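Local coordinates for protein N-acetylneuraminate lyase (Peptoclostridium difficile, PDB 4WOZ) that is a lyase of the dihydrodipicolinate synthetase family, folded as a closed eight-stranded TIM barrel and assembled as four chains, at residues V94-A99 with K130-T135; F105-D108 with A113-A116. All blocks are in the same frame, centred on the assembly; numbering follows the deposited sequence.

Contact 1: V94-A99 with K130-T135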
ATOM      1  N   VAL A  94      18.948  -8.916  -9.144  1.00 44.30           N
ATOM      2  CA  VAL A  94      18.122  -8.753 -10.337  1.00 43.42           C
ATOM      3  C   VAL A  94      18.765  -9.471 -11.526  1.00 43.38           C
ATOM      4  O   VAL A  94      18.072  -9.939 -12.431  1.00 44.40           O
ATOM      5  CB  VAL A  94      17.926  -7.263 -10.681  1.00 43.50           C
ATOM      6  CG1 VAL A  94      16.933  -7.119 -11.821  1.00 42.25           C
ATOM      7  CG2 VAL A  94      17.437  -6.505  -9.448  1.00 43.25           C
ATOM      8  N   ASN A  95      20.092  -9.569 -11.509  1.00 42.28           N
ATOM      9  CA  ASN A  95      20.830 -10.231 -12.581  1.00 42.24           C
ATOM     10  C   ASN A  95      21.038 -11.721 -12.298  1.00 41.82           C
ATOM     11  O   ASN A  95      21.884 -12.091 -11.482  1.00 40.74           O
ATOM     12  CB  ASN A  95      22.190  -9.553 -12.779  1.00 40.66           C
ATOM     13  CG  ASN A  95      22.993 -10.168 -13.912  1.00 40.49           C
ATOM     14  OD1 ASN A  95      22.544 -11.113 -14.571  1.00 40.72           O
ATOM     15  ND2 ASN A  95      24.188  -9.635 -14.145  1.00 40.14           N
ATOM     16  N   LEU A  96      20.272 -12.566 -12.986  1.00 40.87           N
ATOM     17  CA  LEU A  96      20.359 -14.013 -12.814  1.00 39.96           C
ATOM     18  C   LEU A  96      21.714 -14.618 -13.192  1.00 41.00           C
ATOM     19  O   LEU A  96      22.242 -15.455 -12.461  1.00 41.18           O
ATOM     20  CB  LEU A  96      19.254 -14.710 -13.614  1.00 38.76           C
ATOM     21  CG  LEU A  96      19.264 -16.246 -13.609  1.00 39.88           C
ATOM     22  CD1 LEU A  96      19.257 -16.769 -12.174  1.00 39.47           C
ATOM     23  CD2 LEU A  96      18.053 -16.767 -14.369  1.00 39.00           C
ATOM     24  N   LYS A  97      22.274 -14.209 -14.328  1.00 40.82           N
ATOM     25  CA  LYS A  97      23.566 -14.742 -14.759  1.00 40.72           C
ATOM     26  C   LYS A  97      24.599 -14.542 -13.654  1.00 40.09           C
ATOM     27  O   LYS A  97      25.439 -15.411 -13.411  1.00 38.91           O
ATOM     28  CB  LYS A  97      24.039 -14.055 -16.050  1.00 42.53           C
ATOM     29  CG  LYS A  97      23.049 -14.153 -17.204  1.00 45.40           C
ATOM     30  CD  LYS A  97      23.548 -13.453 -18.470  1.00 46.82           C
ATOM     31  CE  LYS A  97      24.594 -14.277 -19.217  1.00 47.71           C
ATOM     32  NZ  LYS A  97      25.851 -14.478 -18.443  1.00 49.92           N
ATOM     33  N   GLU A  98      24.536 -13.391 -12.987  1.00 39.25           N
ATOM     34  CA  GLU A  98      25.460 -13.106 -11.897  1.00 39.50           C
ATOM     35  C   GLU A  98      25.168 -14.053 -10.739  1.00 38.45           C
ATOM     36  O   GLU A  98      26.085 -14.572 -10.102  1.00 38.39           O
ATOM     37  CB  GLU A  98      25.315 -11.655 -11.420  1.00 40.11           C
ATOM     38  CG  GLU A  98      26.134 -11.339 -10.168  1.00 41.87           C
ATOM     39  CD  GLU A  98      25.986  -9.898  -9.699  1.00 43.05           C
ATOM     40  OE1 GLU A  98      24.840  -9.436  -9.529  1.00 45.10           O
ATOM     41  OE2 GLU A  98      27.018  -9.227  -9.493  1.00 45.75           O
ATOM     42  N   ALA A  99      23.886 -14.276 -10.478  1.00 39.02           N
ATOM     43  CA  ALA A  99      23.471 -15.156  -9.393  1.00 39.42           C
ATOM     44  C   ALA A  99      24.026 -16.559  -9.585  1.00 39.35           C
ATOM     45  O   ALA A  99      24.583 -17.145  -8.656  1.00 39.29           O
ATOM     46  CB  ALA A  99      21.951 -15.203  -9.305  1.00 39.53           C
ATOM     47  N   LYS A 130       9.938 -18.971  -9.835  1.00 38.27           N
ATOM     48  CA  LYS A 130      10.203 -20.391  -9.628  1.00 39.82           C
ATOM     49  C   LYS A 130      11.382 -20.872 -10.471  1.00 40.41           C
ATOM     50  O   LYS A 130      12.212 -21.658 -10.001  1.00 41.05           O
ATOM     51  CB  LYS A 130       8.958 -21.209  -9.972  1.00 40.42           C
ATOM     52  CG  LYS A 130       9.075 -22.684  -9.665  1.00 43.35           C
ATOM     53  CD  LYS A 130       7.783 -23.409 -10.008  1.00 45.98           C
ATOM     54  CE  LYS A 130       7.809 -24.855  -9.532  1.00 48.43           C
ATOM     55  NZ  LYS A 130       8.953 -25.623 -10.102  1.00 49.56           N
ATOM     56  N   HIS A 131      11.455 -20.398 -11.713  1.00 38.98           N
ATOM     57  CA  HIS A 131      12.544 -20.786 -12.600  1.00 38.82           C
ATOM     58  C   HIS A 131      13.842 -20.157 -12.128  1.00 36.50           C
ATOM     59  O   HIS A 131      14.911 -20.747 -12.260  1.00 37.65           O
ATOM     60  CB  HIS A 131      12.257 -20.353 -14.039  1.00 41.63           C
ATOM     61  CG  HIS A 131      13.366 -20.674 -14.993  1.00 43.35           C
ATOM     62  ND1 HIS A 131      14.209 -19.712 -15.506  1.00 43.75           N
ATOM     63  CD2 HIS A 131      13.785 -21.855 -15.506  1.00 44.87           C
ATOM     64  CE1 HIS A 131      15.099 -20.286 -16.297  1.00 45.49           C
ATOM     65  NE2 HIS A 131      14.864 -21.586 -16.314  1.00 46.25           N
ATOM     66  N   TYR A 132      13.742 -18.952 -11.583  1.00 34.74           N
ATOM     67  CA  TYR A 132      14.904 -18.245 -11.063  1.00 34.29           C
ATOM     68  C   TYR A 132      15.575 -19.093  -9.978  1.00 35.09           C
ATOM     69  O   TYR A 132      16.786 -19.296 -10.005  1.00 34.95           O
ATOM     70  CB  TYR A 132      14.451 -16.880 -10.522  1.00 34.13           C
ATOM     71  CG  TYR A 132      15.419 -16.147  -9.612  1.00 34.09           C
ATOM     72  CD1 TYR A 132      15.418 -16.373  -8.235  1.00 35.12           C
ATOM     73  CD2 TYR A 132      16.289 -15.184 -10.117  1.00 34.43           C
ATOM     74  CE1 TYR A 132      16.247 -15.653  -7.385  1.00 35.82           C
ATOM     75  CE2 TYR A 132      17.129 -14.457  -9.271  1.00 35.56           C
ATOM     76  CZ  TYR A 132      17.099 -14.695  -7.908  1.00 36.03           C
ATOM     77  OH  TYR A 132      17.896 -13.957  -7.061  1.00 38.71           O
ATOM     78  N   TYR A 133      14.782 -19.615  -9.046  1.00 36.99           N
ATOM     79  CA  TYR A 133      15.320 -20.436  -7.963  1.00 38.76           C
ATOM     80  C   TYR A 133      15.862 -21.793  -8.439  1.00 40.09           C
ATOM     81  O   TYR A 133      16.944 -22.213  -8.029  1.00 40.14           O
ATOM     82  CB  TYR A 133      14.251 -20.639  -6.877  1.00 37.06           C
ATOM     83  CG  TYR A 133      14.086 -19.439  -5.960  1.00 37.76           C
ATOM     84  CD1 TYR A 133      15.155 -18.977  -5.193  1.00 36.03           C
ATOM     85  CD2 TYR A 133      12.865 -18.769  -5.856  1.00 37.41           C
ATOM     86  CE1 TYR A 133      15.015 -17.880  -4.344  1.00 38.06           C
ATOM     87  CE2 TYR A 133      12.717 -17.665  -5.007  1.00 35.92           C
ATOM     88  CZ  TYR A 133      13.797 -17.230  -4.255  1.00 37.20           C
ATOM     89  OH  TYR A 133      13.663 -16.158  -3.401  1.00 39.03           O
ATOM     90  N   ASN A 134      15.114 -22.476  -9.301  1.00 42.16           N
ATOM     91  CA  ASN A 134      15.554 -23.767  -9.820  1.00 42.79           C
ATOM     92  C   ASN A 134      16.839 -23.623 -10.630  1.00 43.63           C
ATOM     93  O   ASN A 134      17.750 -24.436 -10.507  1.00 44.33           O
ATOM     94  CB  ASN A 134      14.471 -24.392 -10.699  1.00 42.87           C
ATOM     95  CG  ASN A 134      13.244 -24.801  -9.910  1.00 43.72           C
ATOM     96  OD1 ASN A 134      13.345 -25.505  -8.906  1.00 43.25           O
ATOM     97  ND2 ASN A 134      12.076 -24.365 -10.365  1.00 44.01           N
ATOM     98  N   THR A 135      16.909 -22.591 -11.461  1.00 43.28           N
ATOM     99  CA  THR A 135      18.097 -22.369 -12.268  1.00 43.60           C
ATOM    100  C   THR A 135      19.311 -22.226 -11.357  1.00 43.04           C
ATOM    101  O   THR A 135      20.349 -22.845 -11.582  1.00 43.67           O
ATOM    102  CB  THR A 135      17.958 -21.095 -13.135  1.00 45.23           C
ATOM    103  OG1 THR A 135      16.976 -21.316 -14.156  1.00 46.99           O
ATOM    104  CG2 THR A 135      19.281 -20.740 -13.788  1.00 46.33           C
TER
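Leu96 reaches across from the first turn of helix 96-109 and parts its two methyl groups between Tyr132 and Thr135 of helix 126-138. CD1 meets the tyrosine ring: Leu96 CD1 lies 3.9 Å from Tyr132 CD2. It approaches the ring obliquely. CD2 takes the other branch, with Leu96 CD2 4.2 Å from Thr135 CG2. With CG anti to the backbone N (chi1 176°), the leucine carries its methyls across to the second helix. The leucine and the tyrosine lie alongside, pointing opposite ways. The tyrosine hydroxyl runs on beyond the leucine and hydrogen-bonds to Ser93 N, just ahead of the first segment, with a weak bond to Val117 O. The CD1 side of the Tyr132 ring points at its neighbour: Tyr132 CD1 stands 3.9 Å above the plane of the Tyr133 ring, over its centre.

Thr135 offers carbon to the leucine and oxygen to its own helix. Thr135 OG1 donates to His131 O at 2.9 Å, from above the carbonyl plane. Thr135 N bonds to the same oxygen, so two donors grip His131 O. Asn95 caps helix 96-109 through a weak bond from Glu98 N to its OD1. Ile136 extends the packing on Leu96. The helices meet here mainly by apolar packing of side chains, while the hydroxyls of Tyr132 and Thr135 bond to backbone atoms.

Contact 2: F105-D108 with A113-A116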
ATOM      1  N   PHE A 105      30.815 -19.867  -7.694  1.00 33.88           N
ATOM      2  CA  PHE A 105      31.962 -19.334  -6.976  1.00 35.05           C
ATOM      3  C   PHE A 105      31.935 -19.731  -5.497  1.00 34.26           C
ATOM      4  O   PHE A 105      32.891 -20.314  -4.990  1.00 36.07           O
ATOM      5  CB  PHE A 105      31.990 -17.807  -7.100  1.00 35.61           C
ATOM      6  CG  PHE A 105      33.225 -17.171  -6.527  1.00 37.62           C
ATOM      7  CD1 PHE A 105      34.459 -17.337  -7.146  1.00 40.82           C
ATOM      8  CD2 PHE A 105      33.154 -16.399  -5.375  1.00 38.43           C
ATOM      9  CE1 PHE A 105      35.606 -16.743  -6.626  1.00 41.50           C
ATOM     10  CE2 PHE A 105      34.294 -15.798  -4.846  1.00 39.47           C
ATOM     11  CZ  PHE A 105      35.523 -15.973  -5.474  1.00 41.02           C
ATOM     12  N   THR A 106      30.840 -19.425  -4.810  1.00 33.12           N
ATOM     13  CA  THR A 106      30.732 -19.745  -3.389  1.00 30.89           C
ATOM     14  C   THR A 106      30.713 -21.243  -3.105  1.00 32.06           C
ATOM     15  O   THR A 106      31.310 -21.695  -2.133  1.00 32.63           O
ATOM     16  CB  THR A 106      29.481 -19.086  -2.751  1.00 29.32           C
ATOM     17  OG1 THR A 106      28.296 -19.520  -3.430  1.00 25.67           O
ATOM     18  CG2 THR A 106      29.583 -17.563  -2.838  1.00 30.07           C
ATOM     19  N   THR A 107      30.033 -22.020  -3.942  1.00 31.85           N
ATOM     20  CA  THR A 107      29.993 -23.460  -3.724  1.00 32.37           C
ATOM     21  C   THR A 107      31.410 -24.033  -3.803  1.00 34.72           C
ATOM     22  O   THR A 107      31.787 -24.911  -3.013  1.00 32.89           O
ATOM     23  CB  THR A 107      29.104 -24.168  -4.764  1.00 33.39           C
ATOM     24  OG1 THR A 107      27.738 -23.783  -4.567  1.00 33.12           O
ATOM     25  CG2 THR A 107      29.222 -25.682  -4.626  1.00 32.19           C
ATOM     26  N   ASP A 108      32.199 -23.526  -4.746  1.00 34.49           N
ATOM     27  CA  ASP A 108      33.566 -23.998  -4.904  1.00 36.44           C
ATOM     28  C   ASP A 108      34.422 -23.566  -3.716  1.00 36.55           C
ATOM     29  O   ASP A 108      35.380 -24.249  -3.360  1.00 36.61           O
ATOM     30  CB  ASP A 108      34.171 -23.483  -6.214  1.00 37.55           C
ATOM     31  CG  ASP A 108      33.535 -24.118  -7.440  1.00 40.14           C
ATOM     32  OD1 ASP A 108      32.923 -25.198  -7.302  1.00 41.69           O
ATOM     33  OD2 ASP A 108      33.660 -23.545  -8.546  1.00 41.05           O
ATOM     34  N   ALA A 113      25.901 -23.431   2.411  1.00 28.37           N
ATOM     35  CA  ALA A 113      24.630 -23.263   1.730  1.00 27.85           C
ATOM     36  C   ALA A 113      24.580 -21.916   1.028  1.00 27.35           C
ATOM     37  O   ALA A 113      25.401 -21.030   1.289  1.00 26.55           O
ATOM     38  CB  ALA A 113      23.484 -23.370   2.724  1.00 29.45           C
ATOM     39  N   ILE A 114      23.629 -21.769   0.116  1.00 27.25           N
ATOM     40  CA  ILE A 114      23.476 -20.507  -0.581  1.00 28.76           C
ATOM     41  C   ILE A 114      22.061 -20.011  -0.344  1.00 29.50           C
ATOM     42  O   ILE A 114      21.183 -20.773   0.073  1.00 29.72           O
ATOM     43  CB  ILE A 114      23.730 -20.642  -2.105  1.00 28.73           C
ATOM     44  CG1 ILE A 114      22.642 -21.496  -2.757  1.00 27.95           C
ATOM     45  CG2 ILE A 114      25.103 -21.251  -2.338  1.00 26.55           C
ATOM     46  CD1 ILE A 114      22.724 -21.532  -4.276  1.00 30.46           C
ATOM     47  N   SER A 115      21.851 -18.728  -0.604  1.00 27.44           N
ATOM     48  CA  SER A 115      20.550 -18.110  -0.417  1.00 28.13           C
ATOM     49  C   SER A 115      20.304 -17.203  -1.610  1.00 26.56           C
ATOM     50  O   SER A 115      21.252 -16.761  -2.261  1.00 26.47           O
ATOM     51  CB  SER A 115      20.551 -17.286   0.877  1.00 27.20           C
ATOM     52  OG  SER A 115      19.264 -16.761   1.148  1.00 32.54           O
ATOM     53  N   ALA A 116      19.041 -16.922  -1.898  1.00 28.08           N
ATOM     54  CA  ALA A 116      18.714 -16.056  -3.027  1.00 30.05           C
ATOM     55  C   ALA A 116      17.458 -15.246  -2.773  1.00 29.41           C
ATOM     56  O   ALA A 116      16.377 -15.796  -2.575  1.00 29.53           O
ATOM     57  CB  ALA A 116      18.550 -16.890  -4.304  1.00 27.90           C
TER
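Ile114 presents one methyl to two threonines of helix 96-109. The closer approach is Thr106 OG1 to Ile114 CG2, at 3.8 Å. Thr107 is looser, with Thr107 OG1 4.3 Å from the same Ile114 CG2. The side chains of Thr106 and Ile114 run nearly perpendicular. Ile114 holds CG1 between its backbone N and carbonyl carbon (chi1 67°), which puts CG2 beside the backbone N and within touch of the helix. Thr106 sets OG1 in the equivalent place (chi1 58°), where it hydrogen-bonds to Leu102 O one turn back. Thr107 OG1 bonds to Ala103 O and is also hydrogen-bonded to Asn142 ND2. Both hydroxyls thus have polar partners of their own and meet the isoleucine only by van der Waals contact. Phe74 of helix 67-81 lies against Thr106, and Ile136 and Ile137 of helix 126-138 pack on Ile114. The strand is bonded through its backbone to both neighbouring strands. This is helix-on-strand packing within the beta-alpha-beta unit of strand 86-90, helix 96-109 and strand 113-117, as the repeated beta-alpha units of a TIM barrel produce.

Overall arrangement
Helix 96-109 serves both contacts, whose centres lie about 13 Å apart. Its beginning packs against helix 126-138 in contact 1; its last turn packs on strand 113-117 in contact 2. In sequence, both segments of contact 2 fall between those of contact 1. The strand leads on to helix 126-138, and the two are tied directly: Tyr133 OH is 2.9 Å from Ala116 O, a probable hydrogen bond, and Tyr132 CE1 packs 4.0 Å from Ala116 CB. Contact 1 follows the C-terminal end of strand 86-90, the barrel end where TIM-barrel enzymes carry their active sites. Contact 2 lies nearer the other end. No other chain touches its two segments, whereas in contact 1 Val94 packs on Phe63 of a second subunit.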